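Local coordinates for putative phosphoenolpyruvate-dependent sugar phosphotransferase system (PTS) permease (Klebsiella pneumoniae subsp. pneumoniae, PDB 3MTQ), which probably serves as a mannose-type IIA component that passes phosphoryl groups along a bacterial sugar phosphotransferase system, at residues H105-L118 and L130-I142. Sequence-based numbering, arbitrary orientation. Where two conformers were deposited one is given.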
loop_
_atom_site.group_PDB
_atom_site.type_symbol
_atom_site.label_atom_id
_atom_site.label_comp_id
_atom_site.label_asym_id
_atom_site.label_seq_id
_atom_site.Cartn_x
_atom_site.Cartn_y
_atom_site.Cartn_z
ATOM N N HIS A 105 -5.509 5.666 -17.413
ATOM C CA HIS A 105 -4.234 5.158 -16.917
ATOM C C HIS A 105 -4.469 4.202 -15.772
ATOM O O HIS A 105 -5.253 4.520 -14.846
ATOM C CB HIS A 105 -3.375 6.323 -16.477
ATOM C CG HIS A 105 -3.087 7.283 -17.579
ATOM N ND1 HIS A 105 -2.010 7.123 -18.440
ATOM C CD2 HIS A 105 -3.778 8.355 -18.023
ATOM C CE1 HIS A 105 -2.032 8.101 -19.323
ATOM N NE2 HIS A 105 -3.095 8.857 -19.095
ATOM N N LEU A 106 -3.858 3.020 -15.864
ATOM C CA LEU A 106 -4.036 1.933 -14.895
ATOM C C LEU A 106 -2.698 1.600 -14.277
ATOM O O LEU A 106 -1.768 1.197 -14.989
ATOM C CB LEU A 106 -4.683 0.668 -15.527
ATOM C CG LEU A 106 -4.987 -0.515 -14.569
ATOM C CD1 LEU A 106 -5.984 -0.044 -13.417
ATOM C CD2 LEU A 106 -5.564 -1.760 -15.321
ATOM N N LEU A 107 -2.570 1.868 -12.992
ATOM C CA LEU A 107 -1.418 1.454 -12.216
ATOM C C LEU A 107 -1.832 0.332 -11.270
ATOM O O LEU A 107 -2.932 0.365 -10.691
ATOM C CB LEU A 107 -0.889 2.622 -11.413
ATOM C CG LEU A 107 -0.261 3.821 -12.124
ATOM C CD1 LEU A 107 -1.231 4.538 -13.100
ATOM C CD2 LEU A 107 0.231 4.764 -11.028
ATOM N N SER A 108 -0.959 -0.638 -11.091
ATOM C CA SER A 108 -1.221 -1.730 -10.154
ATOM C C SER A 108 -0.225 -1.704 -9.024
ATOM O O SER A 108 0.983 -1.636 -9.268
ATOM C CB SER A 108 -1.118 -3.084 -10.852
ATOM O OG SER A 108 0.224 -3.523 -10.895
ATOM N N GLY A 109 -0.721 -1.775 -7.779
ATOM C CA GLY A 109 0.169 -1.791 -6.586
ATOM C C GLY A 109 0.086 -0.555 -5.710
ATOM O O GLY A 109 1.079 0.034 -5.307
ATOM N N LEU A 110 -1.125 -0.190 -5.321
ATOM C CA LEU A 110 -1.323 0.887 -4.405
ATOM C C LEU A 110 -0.372 0.908 -3.233
ATOM O O LEU A 110 -0.126 -0.117 -2.586
ATOM C CB LEU A 110 -2.722 0.779 -3.785
ATOM C CG LEU A 110 -3.955 1.372 -4.384
ATOM C CD1 LEU A 110 -5.050 0.976 -3.410
ATOM C CD2 LEU A 110 -3.876 2.891 -4.505
ATOM N N ASN A 111 0.130 2.100 -2.939
ATOM C CA ASN A 111 1.027 2.329 -1.826
ATOM C C ASN A 111 1.137 3.812 -1.602
ATOM O O ASN A 111 0.796 4.610 -2.471
ATOM C CB ASN A 111 2.431 1.674 -2.087
ATOM C CG ASN A 111 3.215 2.362 -3.180
ATOM O OD1 ASN A 111 3.860 3.404 -2.955
ATOM N ND2 ASN A 111 3.216 1.766 -4.377
ATOM N N LEU A 112 1.517 4.188 -0.408
ATOM C CA LEU A 112 1.523 5.575 0.002
ATOM C C LEU A 112 2.579 6.409 -0.706
ATOM O O LEU A 112 2.302 7.485 -1.235
ATOM C CB LEU A 112 1.709 5.685 1.511
ATOM C CG LEU A 112 1.510 7.062 2.158
ATOM C CD1 LEU A 112 0.302 7.934 1.652
ATOM C CD2 LEU A 112 1.495 6.921 3.712
ATOM N N PRO A 113 3.796 5.898 -0.760
ATOM C CA PRO A 113 4.739 6.796 -1.418
ATOM C C PRO A 113 4.283 7.161 -2.829
ATOM O O PRO A 113 4.439 8.317 -3.262
ATOM C CB PRO A 113 6.043 5.977 -1.483
ATOM C CG PRO A 113 5.805 4.675 -0.749
ATOM C CD PRO A 113 4.401 4.737 -0.097
ATOM N N LEU A 114 3.764 6.200 -3.581
ATOM C CA LEU A 114 3.276 6.447 -4.961
ATOM C C LEU A 114 2.267 7.558 -5.060
ATOM O O LEU A 114 2.386 8.500 -5.857
ATOM C CB LEU A 114 2.705 5.177 -5.571
ATOM C CG LEU A 114 2.019 5.303 -6.927
ATOM C CD1 LEU A 114 3.071 5.700 -7.980
ATOM C CD2 LEU A 114 1.356 3.981 -7.279
ATOM N N ILE A 115 1.248 7.476 -4.210
ATOM C CA ILE A 115 0.269 8.515 -4.161
ATOM C C ILE A 115 0.800 9.909 -3.779
ATOM O O ILE A 115 0.462 10.901 -4.424
ATOM C CB ILE A 115 -0.900 8.073 -3.228
ATOM C CG1 ILE A 115 -1.422 6.719 -3.672
ATOM C CG2 ILE A 115 -1.964 9.153 -3.276
ATOM C CD1 ILE A 115 -1.694 6.633 -5.139
ATOM N N ILE A 116 1.672 9.988 -2.791
ATOM C CA ILE A 116 2.293 11.248 -2.397
ATOM C C ILE A 116 3.107 11.871 -3.556
ATOM O O ILE A 116 3.021 13.083 -3.838
ATOM C CB ILE A 116 3.191 11.052 -1.164
ATOM C CG1 ILE A 116 2.322 10.730 0.065
ATOM C CG2 ILE A 116 3.984 12.314 -0.876
ATOM C CD1 ILE A 116 1.170 11.688 0.198
ATOM N N ASP A 117 3.900 11.047 -4.240
ATOM C CA ASP A 117 4.700 11.533 -5.378
ATOM C C ASP A 117 3.828 12.061 -6.522
ATOM O O ASP A 117 4.123 13.110 -7.118
ATOM C CB ASP A 117 5.649 10.457 -5.917
ATOM C CG ASP A 117 6.900 11.054 -6.559
ATOM O OD1 ASP A 117 7.692 11.633 -5.794
ATOM O OD2 ASP A 117 7.093 10.984 -7.806
ATOM N N LEU A 118 2.758 11.342 -6.845
ATOM C CA LEU A 118 1.774 11.770 -7.847
ATOM C C LEU A 118 1.136 13.119 -7.485
ATOM O O LEU A 118 1.005 14.004 -8.340
ATOM C CB LEU A 118 0.677 10.712 -8.027
ATOM C CG LEU A 118 1.116 9.441 -8.773
ATOM C CD1 LEU A 118 0.103 8.268 -8.665
ATOM C CD2 LEU A 118 1.387 9.820 -10.221
ATOM N N LEU A 130 4.756 11.882 -15.385
ATOM C CA LEU A 130 4.235 11.822 -14.009
ATOM C C LEU A 130 4.193 10.397 -13.410
ATOM O O LEU A 130 4.696 10.136 -12.287
ATOM C CB LEU A 130 2.820 12.402 -14.004
ATOM C CG LEU A 130 1.931 12.262 -12.748
ATOM C CD1 LEU A 130 2.422 13.172 -11.658
ATOM C CD2 LEU A 130 0.533 12.590 -13.051
ATOM N N ILE A 131 3.511 9.506 -14.107
ATOM C CA ILE A 131 3.266 8.145 -13.647
ATOM C C ILE A 131 4.576 7.308 -13.567
ATOM O O ILE A 131 4.858 6.678 -12.580
ATOM C CB ILE A 131 2.234 7.438 -14.564
ATOM C CG1 ILE A 131 0.795 8.042 -14.330
ATOM C CG2 ILE A 131 2.244 5.948 -14.294
ATOM C CD1 ILE A 131 -0.184 7.851 -15.485
ATOM N N THR A 132 5.375 7.339 -14.616
ATOM C CA THR A 132 6.620 6.591 -14.604
ATOM C C THR A 132 7.581 7.101 -13.516
ATOM O O THR A 132 8.114 6.293 -12.755
ATOM C CB THR A 132 7.290 6.597 -16.007
ATOM O OG1 THR A 132 7.398 7.938 -16.458
ATOM C CG2 THR A 132 6.457 5.818 -17.016
ATOM N N GLU A 133 7.783 8.422 -13.431
ATOM C CA GLU A 133 8.611 9.018 -12.364
ATOM C C GLU A 133 8.098 8.707 -10.949
ATOM O O GLU A 133 8.876 8.366 -10.024
ATOM C CB GLU A 133 8.779 10.537 -12.548
ATOM C CG GLU A 133 9.734 10.912 -13.735
ATOM C CD GLU A 133 9.987 12.412 -13.909
ATOM O OE1 GLU A 133 9.329 13.267 -13.248
ATOM O OE2 GLU A 133 10.846 12.737 -14.750
ATOM N N ALA A 134 6.792 8.854 -10.761
ATOM C CA ALA A 134 6.202 8.507 -9.477
ATOM C C ALA A 134 6.430 7.027 -9.129
ATOM O O ALA A 134 6.758 6.702 -7.991
ATOM C CB ALA A 134 4.684 8.853 -9.454
ATOM N N LEU A 135 6.237 6.137 -10.085
ATOM C CA LEU A 135 6.463 4.723 -9.847
ATOM C C LEU A 135 7.917 4.455 -9.510
ATOM O O LEU A 135 8.213 3.686 -8.583
ATOM C CB LEU A 135 6.045 3.842 -11.030
ATOM C CG LEU A 135 4.528 3.654 -11.095
ATOM C CD1 LEU A 135 4.075 3.315 -12.457
ATOM C CD2 LEU A 135 4.080 2.595 -10.075
ATOM N N THR A 136 8.819 5.084 -10.246
ATOM C CA THR A 136 10.253 4.913 -9.937
ATOM C C THR A 136 10.613 5.383 -8.532
ATOM O O THR A 136 11.234 4.643 -7.781
ATOM C CB THR A 136 11.129 5.637 -10.956
ATOM O OG1 THR A 136 10.921 5.043 -12.231
ATOM C CG2 THR A 136 12.609 5.528 -10.531
ATOM N N ASN A 137 10.139 6.570 -8.158
ATOM C CA ASN A 137 10.427 7.189 -6.855
ATOM C C ASN A 137 9.768 6.392 -5.722
ATOM O O ASN A 137 10.330 6.254 -4.627
ATOM C CB ASN A 137 9.936 8.650 -6.839
ATOM C CG ASN A 137 10.692 9.532 -5.845
ATOM O OD1 ASN A 137 11.902 9.755 -5.970
ATOM N ND2 ASN A 137 9.970 10.067 -4.877
ATOM N N ALA A 138 8.571 5.864 -5.994
ATOM C CA ALA A 138 7.850 5.002 -5.032
ATOM C C ALA A 138 8.607 3.711 -4.757
ATOM O O ALA A 138 8.784 3.292 -3.597
ATOM C CB ALA A 138 6.441 4.661 -5.555
ATOM N N LYS A 139 9.048 3.062 -5.827
ATOM C CA LYS A 139 9.784 1.817 -5.693
ATOM C C LYS A 139 11.102 2.003 -4.910
ATOM O O LYS A 139 11.501 1.132 -4.129
ATOM C CB LYS A 139 10.018 1.186 -7.059
ATOM C CG LYS A 139 8.777 0.554 -7.699
ATOM C CD LYS A 139 9.156 -0.138 -9.014
ATOM C CE LYS A 139 7.967 -0.264 -9.939
ATOM N NZ LYS A 139 8.089 -1.406 -10.878
ATOM N N GLU A 140 11.757 3.140 -5.100
ATOM C CA GLU A 140 12.984 3.460 -4.370
ATOM C C GLU A 140 12.709 3.554 -2.880
ATOM O O GLU A 140 13.507 3.105 -2.071
ATOM C CB GLU A 140 13.572 4.788 -4.839
ATOM C CG GLU A 140 14.118 4.796 -6.267
ATOM C CD GLU A 140 14.725 6.170 -6.649
ATOM O OE1 GLU A 140 15.599 6.643 -5.874
ATOM O OE2 GLU A 140 14.339 6.752 -7.709
ATOM N N SER A 141 11.561 4.150 -2.547
ATOM C CA SER A 141 11.076 4.294 -1.168
ATOM C C SER A 141 10.642 2.999 -0.407
ATOM O O SER A 141 10.585 2.979 0.842
ATOM C CB SER A 141 9.855 5.213 -1.211
ATOM O OG SER A 141 9.401 5.481 0.087
ATOM N N ILE A 142 10.237 1.978 -1.168
ATOM C CA ILE A 142 9.871 0.659 -0.639
ATOM C C ILE A 142 11.174 -0.106 -0.357
ATOM O O ILE A 142 11.913 -0.447 -1.280
ATOM C CB ILE A 142 8.966 -0.071 -1.671
ATOM C CG1 ILE A 142 7.619 0.694 -1.790
ATOM C CG2 ILE A 142 8.730 -1.502 -1.295
ATOM C CD1 ILE A 142 6.847 0.426 -3.055
#
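Leu114 rests its CB on the methyl of Ala138, 3.8 Å from CB to CB. With CG anti to the backbone N (chi1 173°), the branch runs on along helix 130-141. CD1 then settles against the backbone carbonyl group and CB of Ala134, and both methyls of Leu114 meet CD2 of Leu135, CD1 slightly the closer; the Leu135 side chain runs beside that of Leu114 in the same direction. One turn further on, Leu118 CD2 touches both Ala134 CB, at 3.5 Å, and Leu130 CG, at 3.6 Å, its side chain meeting that of Leu130 roughly at right angles. With alanines at 134 and 138 on the facing side, the axes of the short helical segments approach to 8.1 Å. In the conformers given, the Asp117 carboxylate reaches over Ala134 towards the Asn137 amide, but the detail is doubtful, since both side chains were modelled in two positions.

This is an alpha/beta fold, helices packed on a sheet with four parallel strands from this chain, as in mannose-type IIA domains. Strand 104-108 is an edge strand within this chain; a strand of the second subunit continues the sheet antiparallel. Helix 130-141 runs nearly parallel to strand 105-108. Ile131 bridges to it, with CG2 against Leu107 and CD1 3.5 Å from His105 ND1, obliquely to the ring; that nitrogen is hydrogen-bonded to Tyr144 of the second subunit.

Where strand gives way to helix, Asn111 is the N-cap. OD1 accepts from Leu114 N, the donor standing above the carbonyl plane, while ND2 donates to Gly109 O, so both ends of the amide are tied down. Ile142 CD1 lies against this amide, and next to it Pro113 CB packs 3.7 Å from Ser141 OG.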